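Saframycin Mx1 synthetase B (Legionella pneumophila subsp. pneumophila, PDB 3KXW) is an AMP-binding enzyme of the ANL clan, named as a fatty acid AMP ligase, that holds the ligand 5'-O-[(S)-(dodecanoyloxy)(hydroxy)phosphoryl]adenosine in a pocket. Local coordinates at residues Lys28-Leu33 against Thr229-Gly234; Ile211-Pro216 against Ile224-Thr229; His219-Ile224 against Gly265-Ala270. All coordinates share one frame; numbering follows the deposited sequence.

Contact 1: residues Lys28-Leu33 against Thr229-Gly234; sequences KSCTFL and TPIYGG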
loop_
_atom_site.group_PDB
_atom_site.type_symbol
_atom_site.label_atom_id
_atom_site.label_comp_id
_atom_site.label_asym_id
_atom_site.label_seq_id
_atom_site.Cartn_x
_atom_site.Cartn_y
_atom_site.Cartn_z
ATOM N N LYS A 28 -19.021 12.184 -13.294
ATOM C CA LYS A 28 -17.683 12.388 -12.742
ATOM C C LYS A 28 -17.085 11.057 -12.327
ATOM O O LYS A 28 -17.724 10.272 -11.651
ATOM C CB LYS A 28 -17.736 13.266 -11.486
ATOM C CG LYS A 28 -18.371 14.619 -11.672
ATOM C CD LYS A 28 -18.388 15.408 -10.340
ATOM C CE LYS A 28 -18.978 16.795 -10.524
ATOM N NZ LYS A 28 -18.341 17.455 -11.706
ATOM N N SER A 29 -15.839 10.815 -12.698
ATOM C CA SER A 29 -15.175 9.599 -12.258
ATOM C C SER A 29 -14.056 9.886 -11.256
ATOM O O SER A 29 -14.135 9.499 -10.089
ATOM C CB SER A 29 -14.621 8.848 -13.482
ATOM O OG SER A 29 -13.866 7.732 -13.087
ATOM N N CYS A 30 -13.021 10.582 -11.709
ATOM C CA CYS A 30 -11.823 10.768 -10.897
ATOM C C CYS A 30 -11.538 12.237 -10.672
ATOM O O CYS A 30 -11.566 13.032 -11.614
ATOM C CB CYS A 30 -10.612 10.129 -11.594
ATOM S SG CYS A 30 -10.652 8.312 -11.577
ATOM N N THR A 31 -11.254 12.586 -9.426
ATOM C CA THR A 31 -10.863 13.936 -9.074
ATOM C C THR A 31 -9.534 13.873 -8.335
ATOM O O THR A 31 -9.385 13.114 -7.361
ATOM C CB THR A 31 -11.907 14.633 -8.160
ATOM O OG1 THR A 31 -13.154 14.805 -8.862
ATOM C CG2 THR A 31 -11.394 16.013 -7.680
ATOM N N PHE A 32 -8.582 14.680 -8.781
ATOM C CA PHE A 32 -7.289 14.770 -8.090
ATOM C C PHE A 32 -7.067 16.193 -7.537
ATOM O O PHE A 32 -7.340 17.186 -8.219
ATOM C CB PHE A 32 -6.145 14.316 -9.011
ATOM C CG PHE A 32 -4.870 14.048 -8.284
ATOM C CD1 PHE A 32 -4.662 12.826 -7.655
ATOM C CD2 PHE A 32 -3.893 15.031 -8.187
ATOM C CE1 PHE A 32 -3.490 12.580 -6.958
ATOM C CE2 PHE A 32 -2.721 14.799 -7.491
ATOM C CZ PHE A 32 -2.519 13.569 -6.878
ATOM N N LEU A 33 -6.573 16.268 -6.308
ATOM C CA LEU A 33 -6.471 17.516 -5.583
ATOM C C LEU A 33 -5.011 17.773 -5.311
ATOM O O LEU A 33 -4.294 16.867 -4.894
ATOM C CB LEU A 33 -7.230 17.432 -4.253
ATOM C CG LEU A 33 -8.693 16.988 -4.266
ATOM C CD1 LEU A 33 -9.240 16.851 -2.846
ATOM C CD2 LEU A 33 -9.560 17.942 -5.074
ATOM N N THR A 229 -11.512 0.048 -8.514
ATOM C CA THR A 229 -12.850 -0.304 -8.036
ATOM C C THR A 229 -13.906 0.788 -8.315
ATOM O O THR A 229 -14.975 0.481 -8.829
ATOM C CB THR A 229 -12.850 -0.726 -6.550
ATOM O OG1 THR A 229 -11.984 -1.859 -6.384
ATOM C CG2 THR A 229 -14.264 -1.098 -6.101
ATOM N N PRO A 230 -13.628 2.047 -7.949
ATOM C CA PRO A 230 -14.607 3.103 -8.261
ATOM C C PRO A 230 -14.865 3.255 -9.767
ATOM O O PRO A 230 -16.002 3.454 -10.189
ATOM C CB PRO A 230 -13.948 4.397 -7.732
ATOM C CG PRO A 230 -12.757 3.991 -6.967
ATOM C CD PRO A 230 -12.495 2.526 -7.126
ATOM N N ILE A 231 -13.813 3.201 -10.575
ATOM C CA ILE A 231 -14.010 3.264 -12.025
ATOM C C ILE A 231 -14.939 2.131 -12.509
ATOM O O ILE A 231 -15.910 2.368 -13.238
ATOM C CB ILE A 231 -12.642 3.272 -12.767
ATOM C CG1 ILE A 231 -11.935 4.602 -12.480
ATOM C CG2 ILE A 231 -12.836 3.093 -14.290
ATOM C CD1 ILE A 231 -10.513 4.703 -13.033
ATOM N N TYR A 232 -14.646 0.909 -12.076
ATOM C CA TYR A 232 -15.489 -0.256 -12.342
ATOM C C TYR A 232 -16.939 -0.085 -11.859
ATOM O O TYR A 232 -17.897 -0.466 -12.545
ATOM C CB TYR A 232 -14.841 -1.458 -11.652
ATOM C CG TYR A 232 -15.693 -2.709 -11.563
ATOM C CD1 TYR A 232 -15.847 -3.540 -12.664
ATOM C CD2 TYR A 232 -16.312 -3.073 -10.377
ATOM C CE1 TYR A 232 -16.598 -4.703 -12.581
ATOM C CE2 TYR A 232 -17.059 -4.235 -10.281
ATOM C CZ TYR A 232 -17.193 -5.037 -11.383
ATOM O OH TYR A 232 -17.933 -6.180 -11.297
ATOM N N GLY A 233 -17.115 0.460 -10.663
ATOM C CA GLY A 233 -18.437 0.518 -10.053
ATOM C C GLY A 233 -19.254 1.791 -10.294
ATOM O O GLY A 233 -20.357 1.925 -9.768
ATOM N N GLY A 234 -18.728 2.735 -11.069
ATOM C CA GLY A 234 -19.479 3.952 -11.367
ATOM C C GLY A 234 -19.481 4.987 -10.248
ATOM O O GLY A 234 -20.404 5.801 -10.123
HETATM O O HOH W 1 -19.668 8.843 -9.870
HETATM O O HOH W 2 -15.498 6.434 -11.408
#
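A classic beta bulge at Ser29 and Cys30, in strand 28-34, meets Ile231 close to the C-terminal end of helix 220-233, where the helix packs beside a mixed sheet of the AMP-binding domain. Both bulge residues face Met41 of the neighbouring antiparallel strand, and Ser29 departs from extended geometry (psi -65°), consistent with two consecutive side chains reaching the same isoleucine. Ser29 holds OG anti to its own N (chi1 175°), and this oxygen lies 3.7 Å from Ile231 CG1. Cys30 SG lies along the same branch, 3.9 Å from Ile231 CD1 and nearly as close to CG1, whereas Ser29 OG meets CG1 alone. Leu46 of helix 43-59 and Ile79 of helix 76-87 also touch Ile231, and Tyr43 OH is hydrogen-bonded to its backbone O.

Polar links between the segments run through two waters. One sits 2.7 Å from Ser29 OG and makes a weak, 3.3 Å bond to Pro230 O. The other donates both ways, to Lys28 O at 3.0 Å and to Gly234 O at 3.1 Å. Gly234, with positive phi, follows the helix in a Schellman motif, and its carbonyl takes that water. In the last turn, Gly233 N is bonded to Thr229 O at 2.8 Å.

No direct hydrogen bond joins strand and helix here. The buried interface is small, about 99 Å², and its direct contacts are one oxygen and one sulfur against the isoleucine branch, while the water bridges give the backbone carbonyls of Lys28 and Gly234 hydrogen-bond donors that neither segment supplies to the other.

Contact 2: residues Ile211-Pro216 against Ile224-Thr229; sequences IFSWLP and IGCILT. With 1ZZ (5'-O-[(S)-(dodecanoyloxy)(hydroxy)phosphoryl]adenosine), chain B.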
loop_
_atom_site.group_PDB
_atom_site.type_symbol
_atom_site.label_atom_id
_atom_site.label_comp_id
_atom_site.label_asym_id
_atom_site.label_seq_id
_atom_site.Cartn_x
_atom_site.Cartn_y
_atom_site.Cartn_z
ATOM N N ILE A 211 -15.417 7.605 -2.689
ATOM C CA ILE A 211 -14.170 7.164 -2.093
ATOM C C ILE A 211 -13.166 8.299 -2.039
ATOM O O ILE A 211 -12.991 9.024 -3.020
ATOM C CB ILE A 211 -13.588 5.970 -2.874
ATOM C CG1 ILE A 211 -14.569 4.783 -2.826
ATOM C CG2 ILE A 211 -12.195 5.615 -2.352
ATOM C CD1 ILE A 211 -14.122 3.574 -3.673
ATOM N N PHE A 212 -12.507 8.474 -0.903
ATOM C CA PHE A 212 -11.371 9.390 -0.867
ATOM C C PHE A 212 -10.086 8.590 -0.660
ATOM O O PHE A 212 -10.076 7.627 0.105
ATOM C CB PHE A 212 -11.502 10.466 0.217
ATOM C CG PHE A 212 -10.401 11.454 0.162
ATOM C CD1 PHE A 212 -10.512 12.577 -0.656
ATOM C CD2 PHE A 212 -9.181 11.201 0.792
ATOM C CE1 PHE A 212 -9.454 13.465 -0.772
ATOM C CE2 PHE A 212 -8.131 12.084 0.665
ATOM C CZ PHE A 212 -8.260 13.222 -0.123
ATOM N N SER A 213 -9.017 8.969 -1.338
ATOM C CA SER A 213 -7.758 8.285 -1.117
ATOM C C SER A 213 -6.553 9.185 -1.242
ATOM O O SER A 213 -6.469 9.962 -2.181
ATOM C CB SER A 213 -7.625 7.125 -2.092
ATOM O OG SER A 213 -6.438 6.383 -1.839
ATOM N N TRP A 214 -5.617 9.075 -0.303
ATOM C CA TRP A 214 -4.274 9.647 -0.510
ATOM C C TRP A 214 -3.250 8.544 -0.770
ATOM O O TRP A 214 -2.057 8.830 -0.879
ATOM C CB TRP A 214 -3.802 10.477 0.703
ATOM C CG TRP A 214 -3.860 9.698 2.011
ATOM C CD1 TRP A 214 -4.871 9.721 2.917
ATOM C CD2 TRP A 214 -2.871 8.795 2.534
ATOM N NE1 TRP A 214 -4.588 8.879 3.974
ATOM C CE2 TRP A 214 -3.364 8.300 3.760
ATOM C CE3 TRP A 214 -1.620 8.358 2.089
ATOM C CZ2 TRP A 214 -2.665 7.383 4.538
ATOM C CZ3 TRP A 214 -0.909 7.450 2.875
ATOM C CH2 TRP A 214 -1.437 6.966 4.084
ATOM N N LEU A 215 -3.712 7.299 -0.855
ATOM C CA LEU A 215 -2.807 6.133 -0.887
ATOM C C LEU A 215 -1.948 6.045 -2.135
ATOM O O LEU A 215 -2.370 6.428 -3.215
ATOM C CB LEU A 215 -3.585 4.828 -0.706
ATOM C CG LEU A 215 -4.412 4.655 0.570
ATOM C CD1 LEU A 215 -5.153 3.309 0.542
ATOM C CD2 LEU A 215 -3.551 4.804 1.856
ATOM N N PRO A 216 -0.714 5.545 -1.983
ATOM C CA PRO A 216 0.166 5.401 -3.147
ATOM C C PRO A 216 -0.551 4.616 -4.261
ATOM O O PRO A 216 -0.980 3.496 -3.999
ATOM C CB PRO A 216 1.334 4.552 -2.619
ATOM C CG PRO A 216 1.308 4.697 -1.133
ATOM C CD PRO A 216 -0.083 5.145 -0.713
ATOM N N ILE A 224 -5.871 -0.699 -6.742
ATOM C CA ILE A 224 -6.989 -1.609 -7.007
ATOM C C ILE A 224 -8.230 -1.210 -6.204
ATOM O O ILE A 224 -9.326 -1.111 -6.736
ATOM C CB ILE A 224 -6.579 -3.066 -6.741
ATOM C CG1 ILE A 224 -5.433 -3.472 -7.713
ATOM C CG2 ILE A 224 -7.777 -4.010 -6.845
ATOM C CD1 ILE A 224 -4.898 -4.846 -7.425
ATOM N N GLY A 225 -8.028 -0.949 -4.921
ATOM C CA GLY A 225 -9.105 -0.522 -4.052
ATOM C C GLY A 225 -9.650 0.858 -4.355
ATOM O O GLY A 225 -10.860 1.039 -4.446
ATOM N N CYS A 226 -8.778 1.844 -4.489
ATOM C CA CYS A 226 -9.261 3.229 -4.450
ATOM C C CYS A 226 -9.356 3.914 -5.825
ATOM O O CYS A 226 -9.837 5.034 -5.928
ATOM C CB CYS A 226 -8.397 4.057 -3.502
ATOM S SG CYS A 226 -8.402 3.376 -1.830
ATOM N N ILE A 227 -8.908 3.236 -6.877
ATOM C CA ILE A 227 -9.014 3.811 -8.226
ATOM C C ILE A 227 -9.788 2.879 -9.169
ATOM O O ILE A 227 -10.799 3.274 -9.759
ATOM C CB ILE A 227 -7.627 4.130 -8.853
ATOM C CG1 ILE A 227 -6.861 5.152 -8.014
ATOM C CG2 ILE A 227 -7.787 4.676 -10.295
ATOM C CD1 ILE A 227 -5.412 5.345 -8.414
ATOM N N LEU A 228 -9.320 1.645 -9.300
ATOM C CA LEU A 228 -9.930 0.721 -10.245
ATOM C C LEU A 228 -11.321 0.273 -9.811
ATOM O O LEU A 228 -12.221 0.173 -10.651
ATOM C CB LEU A 228 -9.020 -0.458 -10.558
ATOM C CG LEU A 228 -7.651 -0.048 -11.121
ATOM C CD1 LEU A 228 -6.820 -1.299 -11.374
ATOM C CD2 LEU A 228 -7.742 0.825 -12.401
ATOM N N THR A 229 -11.512 0.048 -8.514
ATOM C CA THR A 229 -12.850 -0.304 -8.036
ATOM C C THR A 229 -13.906 0.788 -8.315
ATOM O O THR A 229 -14.975 0.481 -8.829
ATOM C CB THR A 229 -12.850 -0.726 -6.550
ATOM O OG1 THR A 229 -11.984 -1.859 -6.384
ATOM C CG2 THR A 229 -14.264 -1.098 -6.101
HETATM P P 1ZZ B . 0.987 -6.214 -0.329
HETATM C C1 1ZZ B . -11.982 0.459 -1.461
HETATM N N1 1ZZ B . -0.906 -7.513 5.675
HETATM O O1 1ZZ B . -1.151 -4.889 1.742
HETATM C C2 1ZZ B . -10.789 -0.001 -0.613
HETATM N N2 1ZZ B . -3.066 -6.938 5.597
HETATM O O2 1ZZ B . -0.580 -5.661 -0.398
HETATM C C3 1ZZ B . -10.726 -1.529 -0.490
HETATM N N3 1ZZ B . -0.793 -8.117 8.224
HETATM O O3 1ZZ B . 1.166 -7.244 -1.331
HETATM C C4 1ZZ B . -9.331 -1.983 -0.034
HETATM N N4 1ZZ B . -2.919 -7.768 9.304
HETATM O O4 1ZZ B . 1.967 -4.963 -0.610
HETATM C C5 1ZZ B . -9.321 -3.413 0.531
HETATM N N5 1ZZ B . -4.878 -7.097 8.222
HETATM O O5 1ZZ B . 1.357 -6.793 1.190
HETATM C C6 1ZZ B . -7.914 -3.708 1.067
HETATM O O6 1ZZ B . 0.853 -7.125 3.968
HETATM C C7 1ZZ B . -7.576 -5.001 1.850
HETATM O O7 1ZZ B . 1.687 -9.550 5.344
HETATM C C8 1ZZ B . -6.178 -5.163 2.479
HETATM O O8 1ZZ B . 1.036 -10.450 3.131
HETATM C C9 1ZZ B . -5.198 -5.661 1.404
HETATM C C10 1ZZ B . -3.732 -5.217 1.624
HETATM C C11 1ZZ B . -2.927 -5.550 0.336
HETATM C C12 1ZZ B . -1.455 -5.785 0.722
HETATM C C13 1ZZ B . 0.557 -7.778 1.809
HETATM C C14 1ZZ B . 1.056 -8.063 3.084
HETATM C C15 1ZZ B . 0.464 -9.383 3.698
HETATM C C16 1ZZ B . 0.665 -9.269 4.999
HETATM C C17 1ZZ B . 0.351 -7.866 5.188
HETATM C C18 1ZZ B . -2.021 -7.047 4.866
HETATM C C19 1ZZ B . -2.660 -7.304 6.988
HETATM C C20 1ZZ B . -1.415 -7.682 7.003
HETATM C C21 1ZZ B . -1.486 -8.121 9.337
HETATM C C22 1ZZ B . -3.469 -7.402 8.264
#
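Leu215, which sets CD1 4.0 Å from Cys226 SG, lays its other methyl, CD2, on one face of the Trp214 indole, 3.6 Å above the ring plane and offset toward the rim. Phe245 also stacks with this indole, and Trp252 meets it edge-to-face. Cys226 also fits closely against Ser213: the two CB atoms are 3.5 Å apart, tighter than usual for carbons. Ser213 OG stands anti to its backbone N (chi1 -176°) and lies alongside the same cysteine CB. The hydroxyl also accepts from Leu215 N at 3.0 Å (N-H...O angle 152°), forming an ST turn at the end of the strand.

Strand 210-213 and helix 220-233 are the first two elements of a beta-alpha-beta unit completed by strand 236-239, and the local segments run at 126° to each other. Ile211 adds to the packing with CG2 against Cys226 CB and with CD1 near Gly225 O. The helix is widened by a pi-type turn at 224-228: Thr229 N (3.0 Å) and Thr229 OG1 (2.8 Å) both donate to Ile224 O, from opposite faces of its carbonyl. Cys226 O is buried here without a partner. Gly225 belongs to the ligand pocket: its O lies 3.2 Å from 1ZZ C1, and a side chain at this position would run into the neighbouring C2.

Contact 3: residues His219-Ile224 against Gly265-Ala270; sequences HDMGLI and GSPNFA. With 1ZZ (5'-O-[(S)-(dodecanoyloxy)(hydroxy)phosphoryl]adenosine), chain B.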
loop_
_atom_site.group_PDB
_atom_site.type_symbol
_atom_site.label_atom_id
_atom_site.label_comp_id
_atom_site.label_asym_id
_atom_site.label_seq_id
_atom_site.Cartn_x
_atom_site.Cartn_y
_atom_site.Cartn_z
ATOM N N HIS A 219 0.988 0.982 -5.092
ATOM C CA HIS A 219 0.785 -0.167 -4.206
ATOM C C HIS A 219 -0.643 -0.676 -4.510
ATOM O O HIS A 219 -1.513 0.104 -4.880
ATOM C CB HIS A 219 0.925 0.303 -2.756
ATOM C CG HIS A 219 0.612 -0.745 -1.733
ATOM N ND1 HIS A 219 -0.640 -0.882 -1.166
ATOM C CD2 HIS A 219 1.389 -1.702 -1.171
ATOM C CE1 HIS A 219 -0.617 -1.874 -0.292
ATOM N NE2 HIS A 219 0.602 -2.390 -0.279
ATOM N N ASP A 220 -0.864 -1.981 -4.397
ATOM C CA ASP A 220 -2.172 -2.570 -4.678
ATOM C C ASP A 220 -3.394 -1.861 -4.050
ATOM O O ASP A 220 -4.363 -1.611 -4.741
ATOM C CB ASP A 220 -2.193 -4.068 -4.348
ATOM C CG ASP A 220 -1.765 -4.366 -2.930
ATOM O OD1 ASP A 220 -1.700 -3.415 -2.110
ATOM O OD2 ASP A 220 -1.511 -5.564 -2.635
HETATM N N MSE A 221 -3.353 -1.535 -2.768
HETATM C CA MSE A 221 -4.518 -0.930 -2.123
HETATM C C MSE A 221 -4.985 0.384 -2.767
HETATM O O MSE A 221 -6.167 0.564 -3.071
HETATM C CB MSE A 221 -4.228 -0.715 -0.634
HETATM C CG MSE A 221 -5.452 -0.752 0.216
HETATM SE SE MSE A 221 -5.062 -1.207 2.122
HETATM C CE MSE A 221 -3.804 0.231 2.446
ATOM N N GLY A 222 -4.044 1.303 -2.973
ATOM C CA GLY A 222 -4.352 2.604 -3.543
ATOM C C GLY A 222 -4.700 2.521 -5.026
ATOM O O GLY A 222 -5.411 3.384 -5.546
ATOM N N LEU A 223 -4.202 1.493 -5.717
ATOM C CA LEU A 223 -4.528 1.307 -7.135
ATOM C C LEU A 223 -5.838 0.516 -7.294
ATOM O O LEU A 223 -6.803 1.001 -7.884
ATOM C CB LEU A 223 -3.383 0.566 -7.865
ATOM C CG LEU A 223 -3.714 0.137 -9.303
ATOM C CD1 LEU A 223 -4.115 1.333 -10.168
ATOM C CD2 LEU A 223 -2.560 -0.648 -9.944
ATOM N N ILE A 224 -5.871 -0.699 -6.742
ATOM C CA ILE A 224 -6.989 -1.609 -7.007
ATOM C C ILE A 224 -8.230 -1.210 -6.204
ATOM O O ILE A 224 -9.326 -1.111 -6.736
ATOM C CB ILE A 224 -6.579 -3.066 -6.741
ATOM C CG1 ILE A 224 -5.433 -3.472 -7.713
ATOM C CG2 ILE A 224 -7.777 -4.010 -6.845
ATOM C CD1 ILE A 224 -4.898 -4.846 -7.425
ATOM N N GLY A 265 -9.469 4.871 3.635
ATOM C CA GLY A 265 -8.699 4.105 4.597
ATOM C C GLY A 265 -7.215 4.078 4.270
ATOM O O GLY A 265 -6.760 4.832 3.429
ATOM N N SER A 266 -6.480 3.174 4.916
ATOM C CA SER A 266 -5.025 3.235 4.913
ATOM C C SER A 266 -4.464 2.083 5.725
ATOM O O SER A 266 -5.201 1.382 6.406
ATOM C CB SER A 266 -4.569 4.535 5.594
ATOM O OG SER A 266 -4.973 4.552 6.972
ATOM N N PRO A 267 -3.131 1.902 5.683
ATOM C CA PRO A 267 -2.505 1.033 6.688
ATOM C C PRO A 267 -2.709 1.620 8.073
ATOM O O PRO A 267 -2.958 2.816 8.230
ATOM C CB PRO A 267 -1.000 1.082 6.326
ATOM C CG PRO A 267 -0.961 1.567 4.910
ATOM C CD PRO A 267 -2.136 2.521 4.799
ATOM N N ASN A 268 -2.603 0.767 9.072
ATOM C CA ASN A 268 -2.843 1.152 10.461
ATOM C C ASN A 268 -2.081 2.417 10.891
ATOM O O ASN A 268 -2.634 3.278 11.567
ATOM C CB ASN A 268 -2.424 -0.027 11.331
ATOM C CG ASN A 268 -2.778 0.167 12.780
ATOM O OD1 ASN A 268 -3.909 -0.093 13.182
ATOM N ND2 ASN A 268 -1.806 0.586 13.578
ATOM N N PHE A 269 -0.811 2.541 10.503
ATOM C CA PHE A 269 0.002 3.674 10.984
ATOM C C PHE A 269 -0.641 5.059 10.757
ATOM O O PHE A 269 -0.407 6.005 11.525
ATOM C CB PHE A 269 1.393 3.663 10.334
ATOM C CG PHE A 269 1.435 4.396 9.028
ATOM C CD1 PHE A 269 1.683 5.758 8.993
ATOM C CD2 PHE A 269 1.198 3.721 7.829
ATOM C CE1 PHE A 269 1.688 6.452 7.798
ATOM C CE2 PHE A 269 1.209 4.416 6.629
ATOM C CZ PHE A 269 1.454 5.781 6.620
ATOM N N ALA A 270 -1.421 5.201 9.685
ATOM C CA ALA A 270 -1.871 6.540 9.305
ATOM C C ALA A 270 -2.896 7.112 10.296
ATOM O O ALA A 270 -3.017 8.343 10.453
ATOM C CB ALA A 270 -2.422 6.544 7.865
HETATM P P 1ZZ B . 0.987 -6.214 -0.329
HETATM C C1 1ZZ B . -11.982 0.459 -1.461
HETATM N N1 1ZZ B . -0.906 -7.513 5.675
HETATM O O1 1ZZ B . -1.151 -4.889 1.742
HETATM C C2 1ZZ B . -10.789 -0.001 -0.613
HETATM N N2 1ZZ B . -3.066 -6.938 5.597
HETATM O O2 1ZZ B . -0.580 -5.661 -0.398
HETATM C C3 1ZZ B . -10.726 -1.529 -0.490
HETATM N N3 1ZZ B . -0.793 -8.117 8.224
HETATM O O3 1ZZ B . 1.166 -7.244 -1.331
HETATM C C4 1ZZ B . -9.331 -1.983 -0.034
HETATM N N4 1ZZ B . -2.919 -7.768 9.304
HETATM O O4 1ZZ B . 1.967 -4.963 -0.610
HETATM C C5 1ZZ B . -9.321 -3.413 0.531
HETATM N N5 1ZZ B . -4.878 -7.097 8.222
HETATM O O5 1ZZ B . 1.357 -6.793 1.190
HETATM C C6 1ZZ B . -7.914 -3.708 1.067
HETATM O O6 1ZZ B . 0.853 -7.125 3.968
HETATM C C7 1ZZ B . -7.576 -5.001 1.850
HETATM O O7 1ZZ B . 1.687 -9.550 5.344
HETATM C C8 1ZZ B . -6.178 -5.163 2.479
HETATM O O8 1ZZ B . 1.036 -10.450 3.131
HETATM C C9 1ZZ B . -5.198 -5.661 1.404
HETATM C C10 1ZZ B . -3.732 -5.217 1.624
HETATM C C11 1ZZ B . -2.927 -5.550 0.336
HETATM C C12 1ZZ B . -1.455 -5.785 0.722
HETATM C C13 1ZZ B . 0.557 -7.778 1.809
HETATM C C14 1ZZ B . 1.056 -8.063 3.084
HETATM C C15 1ZZ B . 0.464 -9.383 3.698
HETATM C C16 1ZZ B . 0.665 -9.269 4.999
HETATM C C17 1ZZ B . 0.351 -7.866 5.188
HETATM C C18 1ZZ B . -2.021 -7.047 4.866
HETATM C C19 1ZZ B . -2.660 -7.304 6.988
HETATM C C20 1ZZ B . -1.415 -7.682 7.003
HETATM C C21 1ZZ B . -1.486 -8.121 9.337
HETATM C C22 1ZZ B . -3.469 -7.402 8.264
#
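Apolar contact joins the segments through Met221, present as selenomethionine, whose CE is 3.7 Å from Pro267 CD. The same methyl rests 3.8 Å from Ser266 C, and the side chains of Met221 and Pro267 cross obliquely. A bend at the last torsion (chi3 57°) turns CE toward the proline, leaving SE beside the ligand, 3.9 Å from 1ZZ C6.

No hydrogen bond crosses between the segments. His219 NE2 makes a weak bond to 1ZZ O4, 2.9 Å long and strongly bent (121°). One face of the His219 ring is met by Asp220 CG, while Met221 CB and 1ZZ O1 lie at its edge, in plane. His219 is also the N-cap of helix 220-233, its O accepting from Leu223 N at 3.1 Å. Within 265-270, Ser266 OG donates to Pro267 O at 2.9 Å from above the carbonyl plane; Ala270 N reaches this oxygen from the opposite face, so that two donors grip this one oxygen.

His219, Asp220 and Met221 thus form part of the wall of the 1ZZ pocket, at the N-terminal end of helix 220-233 in the AMP-binding domain.

Overall arrangement
From the N terminus, strand 28-34 meets the end of helix 220-233 nearly 200 residues later, so contact 1 closes a very long loop. Contact 2 lies within that span and closes a short one, from strand 210-213 through the turn to the middle of the same helix. Contact 3 starts at the helix's first turn and runs on to 265-270, crossing both others. Contacts 1 and 2 hold the helix to one four-stranded sheet; contact 3 ties it to strand 263-266, the edge strand of a separate five-stranded sheet. Pro230 packs on Ile211 between contacts 1 and 2, Trp214 on Ala270 between 2 and 3, and contacts 2 and 3 both touch the ligand.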